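EvpC (Edwardsiella tarda, PDB 3EAA) is a key Hcp-family protein of the type VI secretion system, which exports it, and probably forms hexameric rings that stack into the system's inner tube. Local coordinates at residues E86-T89 against F95-C98; S72-G77 against V105-Y110; K11-S16 against H21-E26. All blocks are in the same frame, centred on the assembly; numbering follows the deposited sequence.

Contact 1: residues E86-T89 against F95-C98; sequences EICT and FAFC
Ile87, Thr89 and Phe97 form the tight part of this contact. The Ile87 branch methyl CG2 meets the far end of the ring, with CG2 3.4 Å from Phe97 CZ, while the backbone oxygen Ile87 O lies over one ring face. Phe97 has CG between its own backbone N and carbonyl carbon (chi1 54°), which brings the ring back over the 86-89 segment; its edge meets the backbone, Thr89 N lying in the ring plane. On the same side, the longer arm of Ile87 puts CD1 3.5 Å from Cys98 CB, so branched isoleucine serves two neighbours, and the small cysteine can sit close beneath it. Thr89 CG2 meets Phe97 obliquely, 3.2 Å from Phe97 CD2, and on its other side lies over a face of Phe95, 4.2 Å from the ring plane and displaced toward its margin, while the threonine hydroxyl bonds to Ala91 O in the connecting turn.

Thr89 N donates to Phe95 O at 2.9 Å in a nearly straight bond (160°), with the donor tilted somewhat from the carbonyl plane. Ile87 N reaches Cys98 O at 3.3 Å, this time in the carbonyl plane, whereas the bond from Phe97 N to Ile87 O is bent and weak.

The Phe95 and Glu86 ends are looser and partly open to solvent. Cys88 and Ala96 form an antiparallel non-hydrogen-bonded pair, and the aliphatic part of Glu86 runs past the Ala96 methyl; alanine is slim enough to lie beside both.

The segments belong to the hairpin of strands 80-88 and 96-102, where the chain turns a corner at Phe97. Strand 4-9 flanks it through backbone bonds between Tyr6 and Glu86 and between Asp4 and Cys88, and Pro122 of a second subunit packs on Phe97.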
loop_
_atom_site.group_PDB
_atom_site.type_symbol
_atom_site.label_atom_id
_atom_site.label_comp_id
_atom_site.label_asym_id
_atom_site.label_seq_id
_atom_site.Cartn_x
_atom_site.Cartn_y
_atom_site.Cartn_z
ATOM N N GLU A 86 -30.862 -9.941 -2.682
ATOM C CA GLU A 86 -31.891 -8.965 -2.988
ATOM C C GLU A 86 -31.551 -7.567 -2.470
ATOM O O GLU A 86 -31.423 -7.350 -1.264
ATOM C CB GLU A 86 -33.213 -9.439 -2.404
ATOM C CG GLU A 86 -34.428 -8.964 -3.137
ATOM C CD GLU A 86 -35.653 -9.805 -2.822
ATOM O OE1 GLU A 86 -35.564 -11.051 -2.925
ATOM O OE2 GLU A 86 -36.704 -9.221 -2.477
ATOM N N ILE A 87 -31.408 -6.621 -3.391
ATOM C CA ILE A 87 -31.159 -5.244 -3.025
ATOM C C ILE A 87 -32.431 -4.448 -3.273
ATOM O O ILE A 87 -33.007 -4.491 -4.358
ATOM C CB ILE A 87 -29.985 -4.647 -3.815
ATOM C CG1 ILE A 87 -28.854 -5.656 -3.963
ATOM C CG2 ILE A 87 -29.453 -3.404 -3.123
ATOM C CD1 ILE A 87 -29.003 -6.571 -5.152
ATOM N N CYS A 88 -32.873 -3.726 -2.250
ATOM C CA CYS A 88 -34.173 -3.068 -2.281
ATOM C C CYS A 88 -34.051 -1.572 -2.045
ATOM O O CYS A 88 -33.312 -1.139 -1.173
ATOM C CB CYS A 88 -35.094 -3.670 -1.215
ATOM S SG CYS A 88 -35.203 -5.477 -1.218
ATOM N N THR A 89 -34.809 -0.796 -2.813
ATOM C CA THR A 89 -34.748 0.657 -2.761
ATOM C C THR A 89 -35.168 1.230 -1.416
ATOM O O THR A 89 -36.146 0.797 -0.828
ATOM C CB THR A 89 -35.654 1.262 -3.821
ATOM O OG1 THR A 89 -36.996 0.806 -3.598
ATOM C CG2 THR A 89 -35.189 0.841 -5.212
ATOM N N PHE A 95 -38.990 -1.884 -3.166
ATOM C CA PHE A 95 -38.918 -3.082 -3.995
ATOM C C PHE A 95 -37.478 -3.421 -4.389
ATOM O O PHE A 95 -36.567 -2.597 -4.289
ATOM C CB PHE A 95 -39.779 -2.928 -5.245
ATOM C CG PHE A 95 -39.274 -1.893 -6.195
ATOM C CD1 PHE A 95 -38.461 -2.247 -7.249
ATOM C CD2 PHE A 95 -39.609 -0.561 -6.030
ATOM C CE1 PHE A 95 -37.993 -1.302 -8.119
ATOM C CE2 PHE A 95 -39.147 0.388 -6.899
ATOM C CZ PHE A 95 -38.336 0.019 -7.946
ATOM N N ALA A 96 -37.283 -4.651 -4.839
ATOM C CA ALA A 96 -35.958 -5.131 -5.180
ATOM C C ALA A 96 -35.632 -4.829 -6.633
ATOM O O ALA A 96 -36.189 -5.429 -7.545
ATOM C CB ALA A 96 -35.858 -6.613 -4.911
ATOM N N PHE A 97 -34.713 -3.902 -6.847
ATOM C CA PHE A 97 -34.380 -3.488 -8.197
ATOM C C PHE A 97 -33.313 -4.394 -8.754
ATOM O O PHE A 97 -32.848 -4.218 -9.874
ATOM C CB PHE A 97 -33.908 -2.037 -8.208
ATOM C CG PHE A 97 -32.788 -1.768 -7.263
ATOM C CD1 PHE A 97 -31.481 -1.812 -7.693
ATOM C CD2 PHE A 97 -33.038 -1.481 -5.936
ATOM C CE1 PHE A 97 -30.446 -1.564 -6.823
ATOM C CE2 PHE A 97 -32.002 -1.235 -5.053
ATOM C CZ PHE A 97 -30.709 -1.278 -5.501
ATOM N N CYS A 98 -32.927 -5.377 -7.963
ATOM C CA CYS A 98 -31.939 -6.343 -8.406
ATOM C C CYS A 98 -32.101 -7.634 -7.647
ATOM O O CYS A 98 -31.952 -7.668 -6.430
ATOM C CB CYS A 98 -30.531 -5.809 -8.186
ATOM S SG CYS A 98 -29.278 -6.943 -8.782
#

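Contact 2: residues S72-G77 against V105-Y110; sequences SAAVQG and VAVSSY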
loop_
_atom_site.group_PDB
_atom_site.type_symbol
_atom_site.label_atom_id
_atom_site.label_comp_id
_atom_site.label_asym_id
_atom_site.label_seq_id
_atom_site.Cartn_x
_atom_site.Cartn_y
_atom_site.Cartn_z
ATOM N N SER A 72 -20.675 -23.148 11.034
ATOM C CA SER A 72 -20.710 -24.589 10.858
ATOM C C SER A 72 -20.694 -24.952 9.381
ATOM O O SER A 72 -20.026 -25.897 8.962
ATOM C CB SER A 72 -21.965 -25.153 11.507
ATOM O OG SER A 72 -22.129 -24.627 12.807
ATOM N N ALA A 73 -21.436 -24.193 8.587
ATOM C CA ALA A 73 -21.508 -24.485 7.171
ATOM C C ALA A 73 -20.092 -24.582 6.606
ATOM O O ALA A 73 -19.741 -25.551 5.930
ATOM C CB ALA A 73 -22.325 -23.433 6.442
ATOM N N ALA A 74 -19.274 -23.580 6.906
ATOM C CA ALA A 74 -17.896 -23.575 6.441
ATOM C C ALA A 74 -17.232 -24.950 6.601
ATOM O O ALA A 74 -17.024 -25.659 5.616
ATOM C CB ALA A 74 -17.100 -22.515 7.162
ATOM N N VAL A 75 -16.905 -25.318 7.837
ATOM C CA VAL A 75 -16.150 -26.539 8.116
ATOM C C VAL A 75 -16.921 -27.797 7.781
ATOM O O VAL A 75 -16.373 -28.894 7.788
ATOM C CB VAL A 75 -15.792 -26.641 9.597
ATOM C CG1 VAL A 75 -14.824 -25.540 9.996
ATOM C CG2 VAL A 75 -17.061 -26.600 10.454
ATOM N N GLN A 76 -18.206 -27.640 7.504
ATOM C CA GLN A 76 -19.071 -28.783 7.275
ATOM C C GLN A 76 -19.228 -29.064 5.793
ATOM O O GLN A 76 -19.734 -30.111 5.406
ATOM C CB GLN A 76 -20.438 -28.498 7.881
ATOM C CG GLN A 76 -21.234 -29.714 8.248
ATOM C CD GLN A 76 -22.090 -29.459 9.470
ATOM O OE1 GLN A 76 -21.596 -28.996 10.496
ATOM N NE2 GLN A 76 -23.382 -29.741 9.359
ATOM N N GLY A 77 -18.802 -28.103 4.978
ATOM C CA GLY A 77 -18.981 -28.167 3.543
ATOM C C GLY A 77 -20.445 -28.271 3.174
ATOM O O GLY A 77 -20.807 -28.955 2.228
ATOM N N VAL A 105 -25.450 -23.870 -3.509
ATOM C CA VAL A 105 -24.523 -22.991 -2.835
ATOM C C VAL A 105 -23.799 -23.655 -1.675
ATOM O O VAL A 105 -24.345 -24.534 -1.011
ATOM C CB VAL A 105 -25.251 -21.763 -2.272
ATOM C CG1 VAL A 105 -24.295 -20.571 -2.202
ATOM C CG2 VAL A 105 -26.464 -21.432 -3.113
ATOM N N ALA A 106 -22.570 -23.201 -1.428
ATOM C CA ALA A 106 -21.787 -23.590 -0.255
ATOM C C ALA A 106 -21.130 -22.367 0.389
ATOM O O ALA A 106 -20.915 -21.353 -0.258
ATOM C CB ALA A 106 -20.724 -24.610 -0.648
ATOM N N VAL A 107 -20.809 -22.462 1.669
ATOM C CA VAL A 107 -19.939 -21.471 2.286
ATOM C C VAL A 107 -18.488 -21.930 2.137
ATOM O O VAL A 107 -18.095 -22.953 2.698
ATOM C CB VAL A 107 -20.253 -21.255 3.784
ATOM C CG1 VAL A 107 -19.259 -20.277 4.378
ATOM C CG2 VAL A 107 -21.678 -20.764 3.981
ATOM N N SER A 108 -17.697 -21.184 1.375
ATOM C CA SER A 108 -16.317 -21.578 1.107
ATOM C C SER A 108 -15.378 -21.013 2.163
ATOM O O SER A 108 -14.285 -21.524 2.386
ATOM C CB SER A 108 -15.883 -21.120 -0.288
ATOM O OG SER A 108 -16.228 -19.760 -0.518
ATOM N N SER A 109 -15.808 -19.945 2.810
ATOM C CA SER A 109 -15.039 -19.376 3.893
ATOM C C SER A 109 -15.929 -18.524 4.769
ATOM O O SER A 109 -16.903 -17.917 4.320
ATOM C CB SER A 109 -13.880 -18.535 3.371
ATOM O OG SER A 109 -14.276 -17.185 3.189
ATOM N N TYR A 110 -15.589 -18.517 6.041
ATOM C CA TYR A 110 -16.243 -17.673 6.990
ATOM C C TYR A 110 -15.120 -17.009 7.748
ATOM O O TYR A 110 -14.182 -17.676 8.187
ATOM C CB TYR A 110 -17.082 -18.510 7.941
ATOM C CG TYR A 110 -17.484 -17.751 9.178
ATOM C CD1 TYR A 110 -18.724 -17.141 9.261
ATOM C CD2 TYR A 110 -16.616 -17.620 10.249
ATOM C CE1 TYR A 110 -19.092 -16.439 10.379
ATOM C CE2 TYR A 110 -16.975 -16.915 11.358
ATOM C CZ TYR A 110 -18.215 -16.329 11.422
ATOM O OH TYR A 110 -18.586 -15.615 12.535
#
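Val107 is the bump around which this contact is shaped. Its forked side chain points at the last turns of helix 67-76, and the fork is split between two consecutive alanines. CG2 comes 3.7 Å from Ala73 CB, and CG1 goes toward Ala74, 4.2 Å from its CB. With CG1 anti to the backbone N (chi1 177°), the two prongs spread along the helix surface, and beta-branched valine can touch both residues from one strand position.

The reverse fit is made by Ala74, whose methyl enters the shallow dip between Val107 and Tyr110, with Ala74 CB 4.1 Å from Tyr110 CB. Only the root of the tyrosine takes part; its ring leads away to meet Trp32 of a third subunit. That Val107 and Tyr110, three residues apart, both face the helix follows from the classic beta bulge at Ser108 and Ser109, which both pair with Asp127 and turn their side chains away.

Small residues suit the helix side: the axes of 72-76 and 105-110 approach to 7.0 Å and cross almost at right angles (96°), so the meeting area is small and alanine allows close approach. The helix then stops at Gly77, whose positive phi completes a Schellman motif and turns the chain toward strand 80-88.

No hydrogen bond joins the two segments. Their attraction is therefore apolar and depends on shape, while backbone oxygens beside it turn to the neighbouring subunit: Asn36 of that chain donates to Ala74 O, which also takes Gly77 N, and weakly to Val107 O, so this buried patch also shapes a subunit interface.

Contact 3: residues K11-S16 against H21-E26; sequences KVDGES and HKKWIE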
loop_
_atom_site.group_PDB
_atom_site.type_symbol
_atom_site.label_atom_id
_atom_site.label_comp_id
_atom_site.label_asym_id
_atom_site.label_seq_id
_atom_site.Cartn_x
_atom_site.Cartn_y
_atom_site.Cartn_z
ATOM N N LYS A 11 -33.524 -22.810 5.146
ATOM C CA LYS A 11 -33.507 -23.247 6.546
ATOM C C LYS A 11 -32.341 -22.631 7.324
ATOM O O LYS A 11 -31.570 -23.340 7.964
ATOM C CB LYS A 11 -33.499 -24.783 6.664
ATOM C CG LYS A 11 -34.894 -25.443 6.586
ATOM C CD LYS A 11 -34.859 -26.967 6.819
ATOM C CE LYS A 11 -34.316 -27.716 5.605
ATOM N NZ LYS A 11 -34.042 -29.160 5.868
ATOM N N VAL A 12 -32.220 -21.307 7.257
ATOM C CA VAL A 12 -31.144 -20.572 7.926
ATOM C C VAL A 12 -31.606 -19.168 8.312
ATOM O O VAL A 12 -31.255 -18.182 7.669
ATOM C CB VAL A 12 -29.868 -20.459 7.051
ATOM C CG1 VAL A 12 -28.783 -19.680 7.788
ATOM C CG2 VAL A 12 -29.350 -21.834 6.666
ATOM N N ASP A 13 -32.392 -19.081 9.375
ATOM C CA ASP A 13 -32.986 -17.809 9.778
ATOM C C ASP A 13 -31.959 -16.753 10.150
ATOM O O ASP A 13 -31.186 -16.928 11.086
ATOM C CB ASP A 13 -33.948 -18.001 10.954
ATOM C CG ASP A 13 -35.024 -19.019 10.668
ATOM O OD1 ASP A 13 -35.590 -18.981 9.559
ATOM O OD2 ASP A 13 -35.305 -19.859 11.549
ATOM N N GLY A 14 -31.981 -15.643 9.426
ATOM C CA GLY A 14 -31.224 -14.472 9.814
ATOM C C GLY A 14 -32.049 -13.669 10.797
ATOM O O GLY A 14 -32.858 -14.234 11.530
ATOM N N GLU A 15 -31.879 -12.352 10.793
ATOM C CA GLU A 15 -32.449 -11.511 11.836
ATOM C C GLU A 15 -33.288 -10.337 11.316
ATOM O O GLU A 15 -33.798 -9.544 12.102
ATOM C CB GLU A 15 -31.305 -10.974 12.698
ATOM C CG GLU A 15 -31.606 -10.810 14.168
ATOM C CD GLU A 15 -30.374 -11.034 15.009
ATOM O OE1 GLU A 15 -29.982 -10.110 15.750
ATOM O OE2 GLU A 15 -29.792 -12.138 14.916
ATOM N N SER A 16 -33.437 -10.214 10.004
ATOM C CA SER A 16 -34.121 -9.046 9.453
ATOM C C SER A 16 -35.535 -8.864 10.002
ATOM O O SER A 16 -36.089 -9.746 10.654
ATOM C CB SER A 16 -34.153 -9.071 7.926
ATOM O OG SER A 16 -34.801 -7.910 7.440
ATOM N N HIS A 21 -38.893 -8.971 4.011
ATOM C CA HIS A 21 -37.724 -9.818 4.249
ATOM C C HIS A 21 -37.618 -10.316 5.692
ATOM O O HIS A 21 -36.598 -10.129 6.357
ATOM C CB HIS A 21 -36.444 -9.088 3.834
ATOM C CG HIS A 21 -36.461 -8.610 2.421
ATOM N ND1 HIS A 21 -35.857 -9.308 1.388
ATOM C CD2 HIS A 21 -37.022 -7.520 1.850
ATOM C CE1 HIS A 21 -36.040 -8.664 0.259
ATOM N NE2 HIS A 21 -36.747 -7.569 0.505
ATOM N N LYS A 22 -38.673 -10.972 6.157
ATOM C CA LYS A 22 -38.746 -11.403 7.542
ATOM C C LYS A 22 -37.757 -12.531 7.848
ATOM O O LYS A 22 -37.730 -13.552 7.154
ATOM C CB LYS A 22 -40.178 -11.813 7.893
ATOM C CG LYS A 22 -41.183 -10.666 7.798
ATOM C CD LYS A 22 -42.625 -11.173 7.862
ATOM C CE LYS A 22 -43.630 -10.042 7.644
ATOM N NZ LYS A 22 -45.033 -10.445 7.958
ATOM N N LYS A 23 -36.942 -12.324 8.883
ATOM C CA LYS A 23 -35.936 -13.299 9.306
ATOM C C LYS A 23 -34.837 -13.557 8.258
ATOM O O LYS A 23 -34.003 -14.453 8.420
ATOM C CB LYS A 23 -36.600 -14.609 9.751
ATOM C CG LYS A 23 -37.303 -14.510 11.104
ATOM C CD LYS A 23 -38.307 -15.643 11.339
ATOM C CE LYS A 23 -37.732 -16.771 12.196
ATOM N NZ LYS A 23 -38.801 -17.596 12.837
ATOM N N TRP A 24 -34.837 -12.767 7.190
ATOM C CA TRP A 24 -33.746 -12.789 6.230
ATOM C C TRP A 24 -32.484 -12.315 6.914
ATOM O O TRP A 24 -32.546 -11.769 8.011
ATOM C CB TRP A 24 -34.045 -11.833 5.087
ATOM C CG TRP A 24 -34.934 -12.386 4.052
ATOM C CD1 TRP A 24 -36.175 -12.908 4.235
ATOM C CD2 TRP A 24 -34.665 -12.458 2.649
ATOM N NE1 TRP A 24 -36.696 -13.311 3.032
ATOM C CE2 TRP A 24 -35.790 -13.045 2.043
ATOM C CE3 TRP A 24 -33.577 -12.087 1.850
ATOM C CZ2 TRP A 24 -35.862 -13.270 0.671
ATOM C CZ3 TRP A 24 -33.652 -12.311 0.486
ATOM C CH2 TRP A 24 -34.786 -12.896 -0.087
ATOM N N ILE A 25 -31.344 -12.496 6.255
ATOM C CA ILE A 25 -30.082 -11.977 6.768
ATOM C C ILE A 25 -29.792 -10.599 6.186
ATOM O O ILE A 25 -29.690 -10.444 4.971
ATOM C CB ILE A 25 -28.893 -12.894 6.415
ATOM C CG1 ILE A 25 -28.971 -14.226 7.166
ATOM C CG2 ILE A 25 -27.574 -12.187 6.702
ATOM C CD1 ILE A 25 -29.843 -15.265 6.467
ATOM N N GLU A 26 -29.652 -9.606 7.058
ATOM C CA GLU A 26 -29.297 -8.253 6.643
ATOM C C GLU A 26 -27.818 -8.164 6.262
ATOM O O GLU A 26 -26.939 -8.561 7.030
ATOM C CB GLU A 26 -29.636 -7.237 7.746
ATOM C CG GLU A 26 -31.140 -7.011 7.956
ATOM C CD GLU A 26 -31.444 -5.901 8.956
ATOM O OE1 GLU A 26 -30.529 -5.537 9.729
ATOM O OE2 GLU A 26 -32.596 -5.392 8.967
#
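Lys23 lays its aliphatic chain alongside Asp13, the two running together in one direction, with Lys23 CE 3.8 Å from Asp13 CG. The chain bends at chi3 (99°), yet Lys23 NZ stays 4.4 Å from Asp13 OD2, too far apart for a salt bridge, so any attraction is probably modest at this exposed edge. Deeper in, Gly14 meets the Ile25 side chain directly, its CA 3.5 Å from Ile25 CG1; having no side chain suits it to this close approach. Residues 21-24 form a type II beta turn, with Lys23 at its positive-phi corner, that leads the loop into strand 25-27, the outermost strand within this chain at one side of the seven-stranded sheet. Ser16 grips this turn by its backbone: its N donates to Trp24 O at 2.7 Å, nearly straight at 163°, and its O accepts from Lys23 N at 3.2 Å, the donor standing well above the carbonyl plane. The two aromatic residues of the turn meet on the sheet side, His21 ND1 lying 3.5 Å above the centre of the Trp24 indole. Ser16 CB also touches the Glu26 chain, 3.7 Å from Glu26 CG.

Contact 2 is the fully buried one, wholly apolar, pressed between a helix and a strand at the margin of the four-stranded sheet within the chain, which a neighbouring subunit's strand extends. Contacts 1 and 3 are only partly buried, rely on backbone hydrogen bonds and both abut the seven-stranded sheet, contact 1 through a hairpin and contact 3 through the loop at its edge. These two touch: His21 packs against Glu86 and Cys88, and Trp24 also meets Glu86. Contact 2 stands apart, about 26 Å from contact 1 between centres, although the chain between its segments includes that hairpin. The neighbouring subunit comes close to all its residues, whereas contact 3 has charged residues on its exposed side.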